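Local coordinates for formiminoglutamase (Trypanosoma cruzi, PDB 4MYK), which hydrolyses N-formimino-L-glutamate as an arginase-like enzyme with a two-manganese centre, at residues A[177-190]-A[198-211]. The protein carries 1 engineered substitution. Sequence-based numbering, arbitrary orientation. Where two conformers were deposited one is given.
Sequences GKRFVEFACQGSQC and VRDHQGHLMWLSEV
Strands 180-183 and 204-207 run parallel, and backbone hydrogen bonds join them alternately: H204 N to F180 O, E182 N to H204 O (2.8 Å), M206 N to E182 O and A184 N to M206 O. After the chain turns at A184, L208 N of helix 208-214 still reaches C185 O at 2.9 Å. At the other end the H204 side chain adds a bond: NE2 donates to K178 O (2.9 Å) from above the carbonyl plane, 44° out of it. With CG beside the backbone N (chi1 -45°), the imidazole reaches back past F180 O, which lies at its edge, to this carbonyl just before the strand.

Two aromatic rings, F183 and W207, each gather sulfur and aliphatic contacts. V211 CG2 sits over one face of the F183 ring, 3.7 Å from its centroid, in a CH-pi contact, while M206 SD meets the same ring obliquely, 3.9 Å from CD2, and touches V181 CG1. Past the corner at A184, C185 SG lies 3.4 Å above the W207 ring plane, displaced toward the rim; C190 CB abuts the edge of this indole. On the face opposite V181 and M206, the E182 and L205 side chains lie side by side, E182 CG 3.8 Å from L205 CD2.

The contact closes a beta-alpha-beta unit through helix 192-200, whose Schellman motif at Q202 leads into strand 204-207, the outermost on this side of the sheet within the chain. L226 of helix 216-227 covers V181, H204 and M206, whereas the E182 side chain, hydrogen-bonded through OE1 to N144 of strand 141-145, is about 8 Å from a bound manganese ion. E73 of a second subunit packs on W207.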
# COMPACT_ATOMS: atom_id res chain seq x y z
N GLY A 177 -35.35 0.76 7.85
CA GLY A 177 -34.21 -0.06 7.48
C GLY A 177 -33.97 -0.22 5.99
O GLY A 177 -32.84 -0.49 5.59
N LYS A 178 -35.01 -0.09 5.17
CA LYS A 178 -34.82 -0.13 3.73
C LYS A 178 -33.90 0.99 3.29
O LYS A 178 -33.43 1.01 2.16
CB LYS A 178 -36.15 0.02 2.99
CG LYS A 178 -37.25 -0.90 3.45
CD LYS A 178 -38.51 -0.66 2.61
CE LYS A 178 -39.77 -0.74 3.47
NZ LYS A 178 -41.02 -0.41 2.73
N ARG A 179 -33.65 1.93 4.20
CA ARG A 179 -32.79 3.07 3.87
C ARG A 179 -31.46 3.05 4.61
O ARG A 179 -30.81 4.07 4.80
CB ARG A 179 -33.55 4.39 4.08
CG ARG A 179 -34.66 4.56 3.06
CD ARG A 179 -35.55 5.74 3.37
NE ARG A 179 -34.82 7.00 3.34
CZ ARG A 179 -35.39 8.18 3.53
NH1 ARG A 179 -36.69 8.25 3.75
NH2 ARG A 179 -34.66 9.29 3.49
N PHE A 180 -31.05 1.84 5.00
CA PHE A 180 -29.77 1.64 5.66
C PHE A 180 -28.83 0.76 4.85
O PHE A 180 -29.17 -0.35 4.44
CB PHE A 180 -29.97 1.07 7.07
CG PHE A 180 -28.69 0.72 7.76
CD1 PHE A 180 -27.78 1.70 8.09
CD2 PHE A 180 -28.40 -0.59 8.09
CE1 PHE A 180 -26.59 1.38 8.72
CE2 PHE A 180 -27.21 -0.91 8.73
CZ PHE A 180 -26.31 0.07 9.04
N VAL A 181 -27.63 1.27 4.61
CA VAL A 181 -26.63 0.52 3.86
C VAL A 181 -25.34 0.34 4.66
O VAL A 181 -24.80 1.29 5.23
CB VAL A 181 -26.32 1.18 2.50
CG1 VAL A 181 -25.23 0.41 1.78
CG2 VAL A 181 -27.58 1.26 1.66
N GLU A 182 -24.87 -0.91 4.72
CA GLU A 182 -23.55 -1.23 5.22
C GLU A 182 -22.65 -1.25 3.99
O GLU A 182 -22.86 -2.05 3.08
CB GLU A 182 -23.54 -2.61 5.88
CG GLU A 182 -24.45 -2.74 7.09
CD GLU A 182 -23.81 -2.24 8.38
OE1 GLU A 182 -22.86 -1.43 8.33
OE2 GLU A 182 -24.25 -2.67 9.47
N PHE A 183 -21.67 -0.36 3.96
CA PHE A 183 -20.87 -0.15 2.77
C PHE A 183 -19.42 -0.56 2.96
O PHE A 183 -18.75 -0.08 3.87
CB PHE A 183 -20.94 1.31 2.35
CG PHE A 183 -20.48 1.55 0.96
CD1 PHE A 183 -19.14 1.80 0.69
CD2 PHE A 183 -21.38 1.51 -0.10
CE1 PHE A 183 -18.70 2.02 -0.60
CE2 PHE A 183 -20.95 1.73 -1.39
CZ PHE A 183 -19.61 1.99 -1.65
N ALA A 184 -18.94 -1.45 2.08
CA ALA A 184 -17.56 -1.93 2.11
C ALA A 184 -17.27 -2.78 3.34
O ALA A 184 -16.15 -2.80 3.84
CB ALA A 184 -16.58 -0.77 2.03
N CYS A 185 -18.29 -3.47 3.83
CA CYS A 185 -18.10 -4.42 4.91
C CYS A 185 -17.38 -5.67 4.39
O CYS A 185 -17.44 -5.99 3.20
CB CYS A 185 -19.45 -4.77 5.56
SG CYS A 185 -20.75 -5.15 4.38
N GLN A 186 -16.70 -6.37 5.30
CA GLN A 186 -15.84 -7.49 4.95
C GLN A 186 -16.34 -8.83 5.53
O GLN A 186 -16.46 -8.95 6.75
CB GLN A 186 -14.40 -7.19 5.37
CG GLN A 186 -13.82 -6.03 4.58
CD GLN A 186 -12.36 -5.77 4.88
OE1 GLN A 186 -11.62 -6.66 5.29
NE2 GLN A 186 -11.93 -4.53 4.68
N GLY A 187 -16.63 -9.81 4.67
CA GLY A 187 -17.18 -11.08 5.10
C GLY A 187 -16.35 -11.89 6.10
O GLY A 187 -16.86 -12.77 6.79
N SER A 188 -15.06 -11.58 6.17
CA SER A 188 -14.15 -12.24 7.11
C SER A 188 -14.28 -11.67 8.52
O SER A 188 -13.68 -12.18 9.46
CB SER A 188 -12.72 -12.05 6.64
OG SER A 188 -12.52 -10.69 6.28
N GLN A 189 -15.05 -10.59 8.63
CA GLN A 189 -15.19 -9.83 9.87
C GLN A 189 -16.65 -9.56 10.20
O GLN A 189 -16.93 -8.66 10.99
CB GLN A 189 -14.53 -8.46 9.73
CG GLN A 189 -13.03 -8.46 9.76
CD GLN A 189 -12.51 -7.14 10.28
OE1 GLN A 189 -11.70 -7.11 11.21
NE2 GLN A 189 -12.99 -6.04 9.69
N CYS A 190 -17.58 -10.30 9.59
CA CYS A 190 -18.98 -10.05 9.86
C CYS A 190 -19.77 -11.30 10.27
O CYS A 190 -19.95 -12.23 9.49
CB CYS A 190 -19.63 -9.30 8.68
SG CYS A 190 -18.90 -7.63 8.44
N VAL A 198 -29.52 -7.09 10.06
CA VAL A 198 -29.65 -6.02 9.08
C VAL A 198 -30.63 -6.39 7.98
O VAL A 198 -31.55 -5.64 7.67
CB VAL A 198 -28.30 -5.70 8.41
CG1 VAL A 198 -28.50 -4.73 7.25
CG2 VAL A 198 -27.29 -5.15 9.42
N ARG A 199 -30.41 -7.55 7.37
CA ARG A 199 -31.24 -7.95 6.25
C ARG A 199 -32.67 -8.20 6.68
O ARG A 199 -33.60 -7.87 5.95
CB ARG A 199 -30.63 -9.15 5.53
CG ARG A 199 -29.52 -8.71 4.58
CD ARG A 199 -28.55 -9.83 4.27
NE ARG A 199 -27.65 -9.47 3.18
CZ ARG A 199 -26.70 -10.28 2.69
NH1 ARG A 199 -26.51 -11.48 3.22
NH2 ARG A 199 -25.94 -9.86 1.68
N ASP A 200 -32.84 -8.74 7.89
CA ASP A 200 -34.18 -8.92 8.46
C ASP A 200 -34.84 -7.58 8.79
O ASP A 200 -36.03 -7.52 9.09
CB ASP A 200 -34.15 -9.81 9.70
CG ASP A 200 -34.12 -11.29 9.36
OD1 ASP A 200 -34.17 -11.64 8.16
OD2 ASP A 200 -34.05 -12.11 10.30
N HIS A 201 -34.06 -6.52 8.75
CA HIS A 201 -34.58 -5.18 8.91
C HIS A 201 -34.66 -4.51 7.55
O HIS A 201 -34.96 -3.32 7.46
CB HIS A 201 -33.71 -4.36 9.87
CG HIS A 201 -34.07 -4.54 11.31
ND1 HIS A 201 -33.60 -5.59 12.07
CD2 HIS A 201 -34.86 -3.81 12.13
CE1 HIS A 201 -34.09 -5.50 13.29
NE2 HIS A 201 -34.86 -4.42 13.36
N GLN A 202 -34.37 -5.29 6.51
CA GLN A 202 -34.40 -4.84 5.12
C GLN A 202 -33.27 -3.86 4.76
O GLN A 202 -33.36 -3.13 3.78
CB GLN A 202 -35.75 -4.24 4.78
CG GLN A 202 -36.90 -5.21 4.92
CD GLN A 202 -38.21 -4.56 4.56
OE1 GLN A 202 -38.88 -3.99 5.42
NE2 GLN A 202 -38.58 -4.63 3.28
N GLY A 203 -32.22 -3.87 5.57
CA GLY A 203 -31.01 -3.12 5.26
C GLY A 203 -30.16 -3.83 4.22
O GLY A 203 -30.36 -5.02 3.94
N HIS A 204 -29.21 -3.09 3.65
CA HIS A 204 -28.47 -3.58 2.50
C HIS A 204 -26.99 -3.77 2.81
O HIS A 204 -26.34 -2.89 3.38
CB HIS A 204 -28.64 -2.62 1.32
CG HIS A 204 -30.05 -2.18 1.11
ND1 HIS A 204 -30.85 -2.69 0.11
CD2 HIS A 204 -30.83 -1.32 1.81
CE1 HIS A 204 -32.05 -2.14 0.18
NE2 HIS A 204 -32.06 -1.31 1.21
N LEU A 205 -26.48 -4.93 2.43
CA LEU A 205 -25.05 -5.21 2.57
C LEU A 205 -24.36 -5.02 1.24
O LEU A 205 -24.69 -5.68 0.26
CB LEU A 205 -24.82 -6.64 3.06
CG LEU A 205 -25.60 -7.06 4.31
CD1 LEU A 205 -25.07 -8.40 4.82
CD2 LEU A 205 -25.51 -6.01 5.39
N MET A 206 -23.40 -4.10 1.21
CA MET A 206 -22.57 -3.85 0.04
C MET A 206 -21.11 -4.21 0.31
O MET A 206 -20.29 -3.34 0.62
CB MET A 206 -22.70 -2.40 -0.39
CG MET A 206 -24.03 -2.12 -1.07
SD MET A 206 -24.14 -0.52 -1.87
CE MET A 206 -25.70 -0.73 -2.70
N TRP A 207 -20.80 -5.51 0.19
CA TRP A 207 -19.49 -6.06 0.55
C TRP A 207 -18.38 -5.37 -0.21
O TRP A 207 -18.58 -4.93 -1.33
CB TRP A 207 -19.43 -7.56 0.27
CG TRP A 207 -20.45 -8.37 0.99
CD1 TRP A 207 -21.56 -8.95 0.46
CD2 TRP A 207 -20.46 -8.68 2.40
NE1 TRP A 207 -22.26 -9.61 1.44
CE2 TRP A 207 -21.61 -9.46 2.64
CE3 TRP A 207 -19.62 -8.38 3.48
CZ2 TRP A 207 -21.93 -9.94 3.91
CZ3 TRP A 207 -19.94 -8.86 4.74
CH2 TRP A 207 -21.08 -9.63 4.94
N LEU A 208 -17.21 -5.28 0.42
CA LEU A 208 -16.04 -4.68 -0.21
C LEU A 208 -15.86 -5.16 -1.66
O LEU A 208 -15.73 -4.35 -2.58
CB LEU A 208 -14.78 -4.98 0.63
CG LEU A 208 -13.44 -4.43 0.13
CD1 LEU A 208 -13.49 -2.91 -0.00
CD2 LEU A 208 -12.32 -4.86 1.04
N SER A 209 -15.87 -6.48 -1.85
CA SER A 209 -15.66 -7.09 -3.16
C SER A 209 -16.58 -6.52 -4.24
O SER A 209 -16.19 -6.36 -5.39
CB SER A 209 -15.77 -8.62 -3.07
OG SER A 209 -17.04 -9.02 -2.59
N GLU A 210 -17.81 -6.20 -3.86
CA GLU A 210 -18.77 -5.66 -4.83
C GLU A 210 -18.56 -4.16 -5.07
O GLU A 210 -18.68 -3.68 -6.20
CB GLU A 210 -20.20 -5.99 -4.40
CG GLU A 210 -20.99 -4.85 -3.83
CD GLU A 210 -22.42 -5.26 -3.50
OE1 GLU A 210 -22.61 -6.29 -2.81
OE2 GLU A 210 -23.35 -4.54 -3.95
N VAL A 211 -18.22 -3.42 -4.01
CA VAL A 211 -17.82 -2.01 -4.16
C VAL A 211 -16.65 -1.92 -5.15
O VAL A 211 -16.62 -1.09 -6.06
CB VAL A 211 -17.41 -1.38 -2.81
CG1 VAL A 211 -16.80 0.00 -3.01
CG2 VAL A 211 -18.60 -1.31 -1.85